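Local atomic coordinates of endo-beta-1,4-glucanase (Ampullaria crossean, PDB entry 5XBU), a protein that probably hydrolyses internal beta-1,4-glucosidic bonds of cellulose, as a glycoside hydrolase family 45 endoglucanase of a snail. Residues A[29-34]-A[144-149]; A[62-67]-A[125-130]; A[82-87]-A[158-163]. One frame throughout, in Å; residues are numbered along the deposited sequence.

Interaction 1: residues A[29-34]-A[144-149]; sequences RYVDGH and QDQVGQ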
loop_
_atom_site.group_PDB
_atom_site.type_symbol
_atom_site.label_atom_id
_atom_site.label_comp_id
_atom_site.label_asym_id
_atom_site.label_seq_id
_atom_site.Cartn_x
_atom_site.Cartn_y
_atom_site.Cartn_z
ATOM N N ARG A 29 1.152 -3.176 8.449
ATOM C CA ARG A 29 0.798 -4.520 8.032
ATOM C C ARG A 29 -0.591 -4.839 8.552
ATOM O O ARG A 29 -1.025 -4.292 9.574
ATOM C CB ARG A 29 1.833 -5.555 8.488
ATOM C CG ARG A 29 2.183 -5.500 9.975
ATOM C CD ARG A 29 3.314 -6.469 10.316
ATOM N NE ARG A 29 4.276 -5.997 11.295
ATOM C CZ ARG A 29 5.144 -6.804 11.885
ATOM N NH1 ARG A 29 6.026 -6.343 12.764
ATOM N NH2 ARG A 29 5.098 -8.097 11.600
ATOM N N TYR A 30 -1.292 -5.701 7.822
ATOM C CA TYR A 30 -2.633 -6.083 8.202
ATOM C C TYR A 30 -2.859 -7.534 7.893
ATOM O O TYR A 30 -2.161 -8.140 7.071
ATOM C CB TYR A 30 -3.688 -5.231 7.540
ATOM C CG TYR A 30 -4.067 -5.581 6.104
ATOM C CD1 TYR A 30 -3.228 -5.310 5.037
ATOM C CD2 TYR A 30 -5.307 -6.180 5.828
ATOM C CE1 TYR A 30 -3.618 -5.579 3.739
ATOM C CE2 TYR A 30 -5.702 -6.472 4.516
ATOM C CZ TYR A 30 -4.849 -6.146 3.486
ATOM O OH TYR A 30 -5.279 -6.427 2.208
ATOM N N VAL A 31 -3.916 -8.019 8.545
ATOM C CA VAL A 31 -4.476 -9.345 8.427
ATOM C C VAL A 31 -5.987 -9.227 8.648
ATOM O O VAL A 31 -6.435 -8.496 9.537
ATOM C CB VAL A 31 -3.797 -10.126 9.562
ATOM C CG1 VAL A 31 -4.787 -10.645 10.572
ATOM C CG2 VAL A 31 -2.824 -11.089 9.017
ATOM N N ASP A 32 -6.790 -9.925 7.831
ATOM C CA ASP A 32 -8.244 -9.941 8.053
ATOM C C ASP A 32 -8.964 -11.063 7.311
ATOM O O ASP A 32 -10.161 -11.288 7.517
ATOM C CB ASP A 32 -8.902 -8.578 7.762
ATOM C CG ASP A 32 -8.893 -8.198 6.278
ATOM O OD1 ASP A 32 -8.590 -9.038 5.406
ATOM O OD2 ASP A 32 -9.194 -7.019 5.986
ATOM N N GLY A 33 -8.224 -11.753 6.453
ATOM C CA GLY A 33 -8.620 -12.814 5.549
ATOM C C GLY A 33 -9.776 -12.574 4.604
ATOM O O GLY A 33 -10.335 -13.545 4.090
ATOM N N HIS A 34 -10.145 -11.322 4.349
ATOM C CA HIS A 34 -11.216 -11.033 3.404
ATOM C C HIS A 34 -10.723 -11.228 1.977
ATOM O O HIS A 34 -9.526 -11.133 1.684
ATOM C CB HIS A 34 -11.687 -9.582 3.535
ATOM C CG HIS A 34 -12.444 -9.312 4.800
ATOM N ND1 HIS A 34 -13.468 -10.130 5.231
ATOM C CD2 HIS A 34 -12.309 -8.340 5.733
ATOM C CE1 HIS A 34 -13.933 -9.664 6.374
ATOM N NE2 HIS A 34 -13.245 -8.583 6.700
ATOM N N GLN A 144 -0.274 -6.857 3.291
ATOM C CA GLN A 144 -0.844 -8.137 3.734
ATOM C C GLN A 144 0.236 -8.989 4.396
ATOM O O GLN A 144 1.317 -9.189 3.832
ATOM C CB GLN A 144 -1.386 -8.851 2.506
ATOM C CG GLN A 144 -1.934 -10.260 2.755
ATOM C CD GLN A 144 -3.122 -10.285 3.670
ATOM O OE1 GLN A 144 -3.016 -10.668 4.836
ATOM N NE2 GLN A 144 -4.282 -9.844 3.146
ATOM N N ASP A 145 -0.081 -9.518 5.581
ATOM C CA ASP A 145 0.892 -10.279 6.359
ATOM C C ASP A 145 0.312 -11.596 6.868
ATOM O O ASP A 145 0.850 -12.160 7.819
ATOM C CB ASP A 145 1.434 -9.433 7.531
ATOM C CG ASP A 145 2.713 -10.015 8.176
ATOM O OD1 ASP A 145 3.599 -10.574 7.476
ATOM O OD2 ASP A 145 2.830 -9.906 9.411
ATOM N N GLN A 146 -0.761 -12.106 6.243
ATOM C CA GLN A 146 -1.455 -13.284 6.770
ATOM C C GLN A 146 -0.509 -14.440 7.039
ATOM O O GLN A 146 -0.669 -15.149 8.037
ATOM C CB GLN A 146 -2.598 -13.711 5.834
ATOM C CG GLN A 146 -3.287 -15.048 6.218
ATOM C CD GLN A 146 -4.752 -14.906 6.604
ATOM O OE1 GLN A 146 -5.209 -13.854 7.017
ATOM N NE2 GLN A 146 -5.492 -15.998 6.484
ATOM N N VAL A 147 0.469 -14.668 6.163
ATOM C CA VAL A 147 1.385 -15.804 6.304
ATOM C C VAL A 147 2.791 -15.364 6.709
ATOM O O VAL A 147 3.769 -16.122 6.560
ATOM C CB VAL A 147 1.383 -16.705 5.059
ATOM C CG1 VAL A 147 -0.027 -17.113 4.718
ATOM C CG2 VAL A 147 2.073 -16.033 3.868
ATOM N N GLY A 148 2.911 -14.162 7.253
ATOM C CA GLY A 148 4.199 -13.712 7.723
ATOM C C GLY A 148 5.121 -13.195 6.644
ATOM O O GLY A 148 6.327 -13.073 6.893
ATOM N N GLN A 149 4.594 -12.857 5.462
ATOM C CA GLN A 149 5.470 -12.439 4.371
ATOM C C GLN A 149 6.113 -11.082 4.619
ATOM O O GLN A 149 7.205 -10.803 4.089
ATOM C CB GLN A 149 4.717 -12.443 3.041
ATOM C CG GLN A 149 3.480 -11.512 2.913
ATOM C CD GLN A 149 2.175 -12.201 3.306
ATOM O OE1 GLN A 149 2.038 -12.763 4.399
ATOM N NE2 GLN A 149 1.204 -12.177 2.393
HETATM O O HOH W 1 -7.340 -9.556 2.757
#
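Tyr30 turns its ring toward Gln144: chi1 of 81° sets CG between the backbone N and the carbonyl carbon. In Gln144, CG is anti to the backbone N, and the side chain then bends at chi2 (63°). The two residues form a parallel beta bridge at the ends of strands 22-30 and 140-144, part of the double-psi beta-barrel fold of family 45. The Tyr30 ring crosses the Gln144 amide obliquely, with the planes 43° apart. CE1 of the ring lies 3.6 Å from Gln144 N. Tyr30 OH is near Gln144 NE2, but it is hydrogen-bonded with Asn110 ND2 instead.

The backbone bond runs from Asp145 N to Tyr30 O, at 2.9 Å. Beyond it, segment 144-149 makes a type I turn from Asp145 to Gly148. Gln144 OE1 takes a weak bond from Gln146 N at the start of this turn. Gln144 NE2 gives a weak bond to a water within hydrogen-bonding distance of Asp32 OD1 and His34 O. Asp32 OD1 accepts from His34 N as well, which makes an Asx turn.

Arg29 and Asp145 run side by side. In the Arg29 conformer given, their salt bridge, Arg29 NH2 to Asp145 OD2, is long at 3.6 Å, although the oxygen lies at the guanidinium edge, in its plane. Each has a stronger partner nearby. Glu151 OE1 pairs with Arg29 NH2, and the backbone N atoms of Val150 and Glu151 both grip Asp145 OD1.

Interaction 2: residues A[62-67]-A[125-130]; sequences ERYFDD and GKPGTN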
loop_
_atom_site.group_PDB
_atom_site.type_symbol
_atom_site.label_atom_id
_atom_site.label_comp_id
_atom_site.label_asym_id
_atom_site.label_seq_id
_atom_site.Cartn_x
_atom_site.Cartn_y
_atom_site.Cartn_z
ATOM N N GLU A 62 -7.339 4.910 0.491
ATOM C CA GLU A 62 -8.489 4.965 -0.405
ATOM C C GLU A 62 -8.301 5.876 -1.619
ATOM O O GLU A 62 -8.669 5.494 -2.734
ATOM C CB GLU A 62 -9.686 5.442 0.423
ATOM C CG GLU A 62 -11.013 5.472 -0.300
ATOM C CD GLU A 62 -12.159 5.828 0.620
ATOM O OE1 GLU A 62 -13.125 6.412 0.098
ATOM O OE2 GLU A 62 -12.123 5.524 1.832
ATOM N N ARG A 63 -7.815 7.102 -1.423
ATOM C CA ARG A 63 -7.766 8.029 -2.547
ATOM C C ARG A 63 -6.740 7.618 -3.595
ATOM O O ARG A 63 -6.938 7.920 -4.776
ATOM C CB ARG A 63 -7.575 9.460 -2.063
ATOM C CG ARG A 63 -8.782 10.008 -1.318
ATOM C CD ARG A 63 -9.979 10.358 -2.261
ATOM N NE ARG A 63 -11.122 10.781 -1.431
ATOM C CZ ARG A 63 -11.982 9.956 -0.852
ATOM N NH1 ARG A 63 -11.977 8.667 -1.165
ATOM N NH2 ARG A 63 -12.822 10.429 0.056
ATOM N N TYR A 64 -5.662 6.920 -3.232
ATOM C CA TYR A 64 -4.822 6.312 -4.257
ATOM C C TYR A 64 -5.510 5.100 -4.866
ATOM O O TYR A 64 -5.529 4.935 -6.089
ATOM C CB TYR A 64 -3.424 5.942 -3.726
ATOM C CG TYR A 64 -2.628 5.199 -4.760
ATOM C CD1 TYR A 64 -2.178 5.821 -5.919
ATOM C CD2 TYR A 64 -2.390 3.846 -4.622
ATOM C CE1 TYR A 64 -1.511 5.124 -6.900
ATOM C CE2 TYR A 64 -1.745 3.137 -5.596
ATOM C CZ TYR A 64 -1.297 3.759 -6.736
ATOM O OH TYR A 64 -0.659 2.993 -7.677
ATOM N N PHE A 65 -6.069 4.230 -4.016
ATOM C CA PHE A 65 -6.767 3.042 -4.495
ATOM C C PHE A 65 -7.715 3.347 -5.643
ATOM O O PHE A 65 -7.745 2.598 -6.627
ATOM C CB PHE A 65 -7.528 2.416 -3.332
ATOM C CG PHE A 65 -8.374 1.256 -3.725
ATOM C CD1 PHE A 65 -7.816 0.010 -3.889
ATOM C CD2 PHE A 65 -9.746 1.390 -3.911
ATOM C CE1 PHE A 65 -8.600 -1.080 -4.241
ATOM C CE2 PHE A 65 -10.520 0.319 -4.261
ATOM C CZ PHE A 65 -9.943 -0.935 -4.444
ATOM N N ASP A 66 -8.503 4.416 -5.511
ATOM C CA ASP A 66 -9.484 4.771 -6.535
ATOM C C ASP A 66 -9.143 6.058 -7.262
ATOM O O ASP A 66 -10.044 6.702 -7.808
ATOM C CB ASP A 66 -10.901 4.836 -5.982
ATOM C CG ASP A 66 -11.954 4.775 -7.085
ATOM O OD1 ASP A 66 -11.709 4.095 -8.123
ATOM O OD2 ASP A 66 -13.005 5.424 -6.905
ATOM N N ASP A 67 -7.869 6.441 -7.310
ATOM C CA ASP A 67 -7.426 7.592 -8.104
ATOM C C ASP A 67 -8.303 8.830 -7.893
ATOM O O ASP A 67 -8.796 9.442 -8.846
ATOM C CB ASP A 67 -7.326 7.252 -9.595
ATOM C CG ASP A 67 -6.704 8.365 -10.416
ATOM O OD1 ASP A 67 -5.797 9.058 -9.902
ATOM O OD2 ASP A 67 -7.113 8.535 -11.581
ATOM N N GLY A 125 -7.010 13.472 -0.628
ATOM C CA GLY A 125 -6.823 13.601 -2.055
ATOM C C GLY A 125 -5.796 12.597 -2.513
ATOM O O GLY A 125 -5.009 12.091 -1.708
ATOM N N LYS A 126 -5.793 12.331 -3.808
ATOM C CA LYS A 126 -4.870 11.388 -4.406
ATOM C C LYS A 126 -3.457 11.976 -4.423
ATOM O O LYS A 126 -3.256 13.192 -4.265
ATOM C CB LYS A 126 -5.329 11.099 -5.840
ATOM C CG LYS A 126 -5.323 12.347 -6.743
ATOM C CD LYS A 126 -5.677 12.043 -8.169
ATOM C CE LYS A 126 -4.448 12.089 -9.004
ATOM N NZ LYS A 126 -4.747 11.807 -10.422
ATOM N N PRO A 127 -2.444 11.134 -4.652
ATOM C CA PRO A 127 -1.081 11.663 -4.819
ATOM C C PRO A 127 -1.052 12.703 -5.936
ATOM O O PRO A 127 -1.708 12.551 -6.955
ATOM C CB PRO A 127 -0.257 10.416 -5.153
ATOM C CG PRO A 127 -1.009 9.304 -4.466
ATOM C CD PRO A 127 -2.478 9.666 -4.737
ATOM N N GLY A 128 -0.295 13.795 -5.734
ATOM C CA GLY A 128 -0.244 14.928 -6.653
ATOM C C GLY A 128 -1.049 16.111 -6.212
ATOM O O GLY A 128 -0.909 17.200 -6.789
ATOM N N THR A 129 -1.888 15.931 -5.203
ATOM C CA THR A 129 -2.744 17.001 -4.742
ATOM C C THR A 129 -2.304 17.579 -3.419
ATOM O O THR A 129 -3.017 18.425 -2.863
ATOM C CB THR A 129 -4.208 16.581 -4.652
ATOM O OG1 THR A 129 -4.368 15.565 -3.652
ATOM C CG2 THR A 129 -4.723 16.107 -5.990
ATOM N N ASN A 130 -1.155 17.138 -2.896
ATOM C CA ASN A 130 -0.571 17.691 -1.670
ATOM C C ASN A 130 -1.424 17.437 -0.438
ATOM O O ASN A 130 -1.340 18.186 0.552
ATOM C CB ASN A 130 -0.204 19.163 -1.816
ATOM C CG ASN A 130 0.723 19.385 -2.975
ATOM O OD1 ASN A 130 1.648 18.630 -3.177
ATOM N ND2 ASN A 130 0.489 20.427 -3.740
#
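Lys126 reaches past the C-terminal end of helix 62-65 to Asp67. Its CB lies 3.7 Å from Arg63 O. CG stands between the backbone N and the carbonyl carbon (chi1 62°). CD comes to 3.5 Å from Asp67 OD1. A chi3 of -105° then bends the chain and places CE 3.4 Å from Asp67 OD1. The tip, NZ, forms a salt bridge with Asp67 OD1 at 3.0 Å. NZ meets that oxygen on its syn side, 17° out of the carboxylate plane. The two side chains lie side by side and point the same way.

Asp67 has positive phi and is the C-prime residue of a Schellman motif that ends the helix. The same Arg63 O that faces Lys126 CB accepts from Gly68 N in this motif. Arg63 CB packs on the backbone of Gly125, 3.6 Å from its C atom. The Arg63 guanidinium leads away, to a salt bridge with Glu62. Lys126 also opens a type II turn to Thr129. Its O accepts from both Thr129 N and Thr129 OG1.

Pro127 CG sits 4.0 Å from Tyr64 CD1, with the side chains crossing at about a right angle. Tyr64 OH is hydrogen-bonded with Glu164 OE2. The contact thus joins the short helix 62-65 to the loop between helix 118-121 and strand 140-144, while the Tyr64 ring meets Trp162 of strand 160-165 edge-to-face.

Interaction 3: residues A[82-87]-A[158-163]; sequences VRLTPT and PEVTWE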
loop_
_atom_site.group_PDB
_atom_site.type_symbol
_atom_site.label_atom_id
_atom_site.label_comp_id
_atom_site.label_asym_id
_atom_site.label_seq_id
_atom_site.Cartn_x
_atom_site.Cartn_y
_atom_site.Cartn_z
ATOM N N VAL A 82 3.417 -1.461 -7.101
ATOM C CA VAL A 82 4.228 -0.394 -6.549
ATOM C C VAL A 82 5.520 -0.999 -5.998
ATOM O O VAL A 82 5.494 -2.031 -5.318
ATOM C CB VAL A 82 3.486 0.428 -5.470
ATOM C CG1 VAL A 82 2.328 1.206 -6.102
ATOM C CG2 VAL A 82 3.036 -0.383 -4.296
ATOM N N ARG A 83 6.642 -0.357 -6.299
ATOM C CA ARG A 83 7.915 -0.719 -5.694
ATOM C C ARG A 83 8.108 0.183 -4.494
ATOM O O ARG A 83 8.010 1.412 -4.615
ATOM C CB ARG A 83 9.071 -0.534 -6.670
ATOM C CG ARG A 83 10.418 -0.846 -6.017
ATOM C CD ARG A 83 11.589 -0.784 -6.961
ATOM N NE ARG A 83 11.506 -1.811 -7.997
ATOM C CZ ARG A 83 11.360 -1.551 -9.286
ATOM N NH1 ARG A 83 11.284 -0.293 -9.700
ATOM N NH2 ARG A 83 11.304 -2.546 -10.160
ATOM N N LEU A 84 8.346 -0.432 -3.342
ATOM C CA LEU A 84 8.545 0.260 -2.085
ATOM C C LEU A 84 9.981 0.038 -1.623
ATOM O O LEU A 84 10.417 -1.111 -1.480
ATOM C CB LEU A 84 7.567 -0.217 -1.029
ATOM C CG LEU A 84 6.088 -0.182 -1.440
ATOM C CD1 LEU A 84 5.216 -0.531 -0.258
ATOM C CD2 LEU A 84 5.705 1.193 -1.986
ATOM N N THR A 85 10.722 1.124 -1.423
ATOM C CA THR A 85 12.122 1.059 -1.024
ATOM C C THR A 85 12.290 1.709 0.334
ATOM O O THR A 85 12.061 2.920 0.459
ATOM C CB THR A 85 13.020 1.760 -2.035
ATOM O OG1 THR A 85 12.812 1.240 -3.342
ATOM C CG2 THR A 85 14.488 1.583 -1.684
ATOM N N PRO A 86 12.676 0.968 1.372
ATOM C CA PRO A 86 12.879 1.608 2.675
ATOM C C PRO A 86 13.918 2.718 2.604
ATOM O O PRO A 86 14.951 2.584 1.942
ATOM C CB PRO A 86 13.372 0.468 3.578
ATOM C CG PRO A 86 12.778 -0.774 2.911
ATOM C CD PRO A 86 12.894 -0.496 1.440
ATOM N N THR A 87 13.668 3.787 3.369
ATOM C CA THR A 87 14.646 4.860 3.544
ATOM C C THR A 87 15.540 4.634 4.766
ATOM O O THR A 87 16.561 5.313 4.900
ATOM C CB THR A 87 13.904 6.184 3.759
ATOM O OG1 THR A 87 13.124 6.012 4.946
ATOM C CG2 THR A 87 13.057 6.564 2.561
ATOM N N PRO A 158 8.006 0.427 8.021
ATOM C CA PRO A 158 9.054 1.331 7.536
ATOM C C PRO A 158 8.487 2.453 6.687
ATOM O O PRO A 158 7.511 2.288 5.940
ATOM C CB PRO A 158 9.936 0.423 6.677
ATOM C CG PRO A 158 8.988 -0.665 6.216
ATOM C CD PRO A 158 8.121 -0.899 7.403
ATOM N N GLU A 159 9.179 3.582 6.744
ATOM C CA GLU A 159 9.063 4.644 5.750
ATOM C C GLU A 159 9.708 4.181 4.450
ATOM O O GLU A 159 10.788 3.572 4.463
ATOM C CB GLU A 159 9.814 5.876 6.288
ATOM C CG GLU A 159 9.747 7.110 5.414
ATOM C CD GLU A 159 10.583 8.239 6.024
ATOM O OE1 GLU A 159 10.016 9.303 6.370
ATOM O OE2 GLU A 159 11.815 8.047 6.145
ATOM N N VAL A 160 9.055 4.459 3.319
ATOM C CA VAL A 160 9.567 4.015 2.032
ATOM C C VAL A 160 9.433 5.148 1.024
ATOM O O VAL A 160 8.611 6.052 1.186
ATOM C CB VAL A 160 8.811 2.768 1.507
ATOM C CG1 VAL A 160 8.911 1.612 2.517
ATOM C CG2 VAL A 160 7.327 3.094 1.254
ATOM N N THR A 161 10.216 5.072 -0.045
ATOM C CA THR A 161 9.858 5.755 -1.274
ATOM C C THR A 161 9.020 4.809 -2.132
ATOM O O THR A 161 9.151 3.585 -2.028
ATOM C CB THR A 161 11.067 6.274 -2.052
ATOM O OG1 THR A 161 11.943 5.201 -2.403
ATOM C CG2 THR A 161 11.818 7.342 -1.247
ATOM N N TRP A 162 8.125 5.381 -2.950
ATOM C CA TRP A 162 7.188 4.555 -3.695
ATOM C C TRP A 162 7.129 4.993 -5.149
ATOM O O TRP A 162 7.238 6.183 -5.477
ATOM C CB TRP A 162 5.778 4.577 -3.056
ATOM C CG TRP A 162 4.921 5.769 -3.426
ATOM C CD1 TRP A 162 4.920 7.043 -2.915
ATOM C CD2 TRP A 162 3.897 5.761 -4.435
ATOM N NE1 TRP A 162 3.992 7.811 -3.553
ATOM C CE2 TRP A 162 3.356 7.051 -4.492
ATOM C CE3 TRP A 162 3.393 4.779 -5.298
ATOM C CZ2 TRP A 162 2.324 7.380 -5.352
ATOM C CZ3 TRP A 162 2.377 5.094 -6.134
ATOM C CH2 TRP A 162 1.854 6.399 -6.166
ATOM N N GLU A 163 6.939 4.019 -6.038
ATOM C CA GLU A 163 6.624 4.334 -7.425
ATOM C C GLU A 163 5.841 3.193 -8.024
ATOM O O GLU A 163 5.978 2.045 -7.608
ATOM C CB GLU A 163 7.846 4.578 -8.315
ATOM C CG GLU A 163 8.798 3.403 -8.315
ATOM C CD GLU A 163 9.970 3.537 -9.290
ATOM O OE1 GLU A 163 10.939 2.760 -9.171
ATOM O OE2 GLU A 163 9.915 4.391 -10.179
#
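Arg83 and Glu163, then Thr85 and Thr161, form the hydrogen-bonded pairs of an antiparallel strand pair in the double-psi beta-barrel. Each pair is bonded in both directions. Arg83 N meets Glu163 O at 2.8 Å, and Thr85 N meets Thr161 O at 3.0 Å. The strand segments run 161° apart. At the far end Thr87 N bonds to Glu159 O.

The side chains of the two bonded pairs share one face of the sheet. Arg83 and Glu163 lie side by side there. In the conformers given, Arg83 NH1 makes a weak hydrogen bond to Glu163 OE1, part of a salt bridge. The guanidinium and carboxylate planes are 67° apart. Thr85 CB touches Thr161 OG1 at 3.6 Å.

Leu84 and Trp162 occupy the other face. Leu84 CD2 packs on Trp162 CB at 3.5 Å, and Leu84 CB meets Val160 CG2. Val82 CG1 touches the edge of the indole at Trp162 CE3, 3.8 Å away.

Further out, Phe141 and Leu143 of strand 140-144 pack on Leu84, and Trp162 NE1 is held by Glu138. The buried Glu159 carboxylate is hydrogen-bonded with Tyr137 OH and Cys9 N at OE1, and Leu8 N reaches OE2. Thr87 OG1 accepts from Gly89 N. Thr87 OG1 also gives its proton to the anti lone pair of Glu159 OE2, at 2.7 Å.

The three contacts lie in or beside one barrel. Along the chain the first segments come in the order 29-34, 62-67, 82-87, and the second in the order 125-130, 144-149, 158-163. Interaction 2 is therefore enclosed by interaction 1, and interaction 3 crosses both. Interactions 1 and 2 lie on opposite sides of the chain's centre, their own centres about 23 Å apart. The centres of 1 and 3 are about 19 Å apart without touching, but strands 22-30 and 160-165 are sheet neighbours. Interactions 2 and 3, centres about 17 Å apart, touch: Pro127 packs on Trp162, and Tyr64 OH on Val82 CG1. The contacts join distant parts of the sequence, two of them through barrel strands.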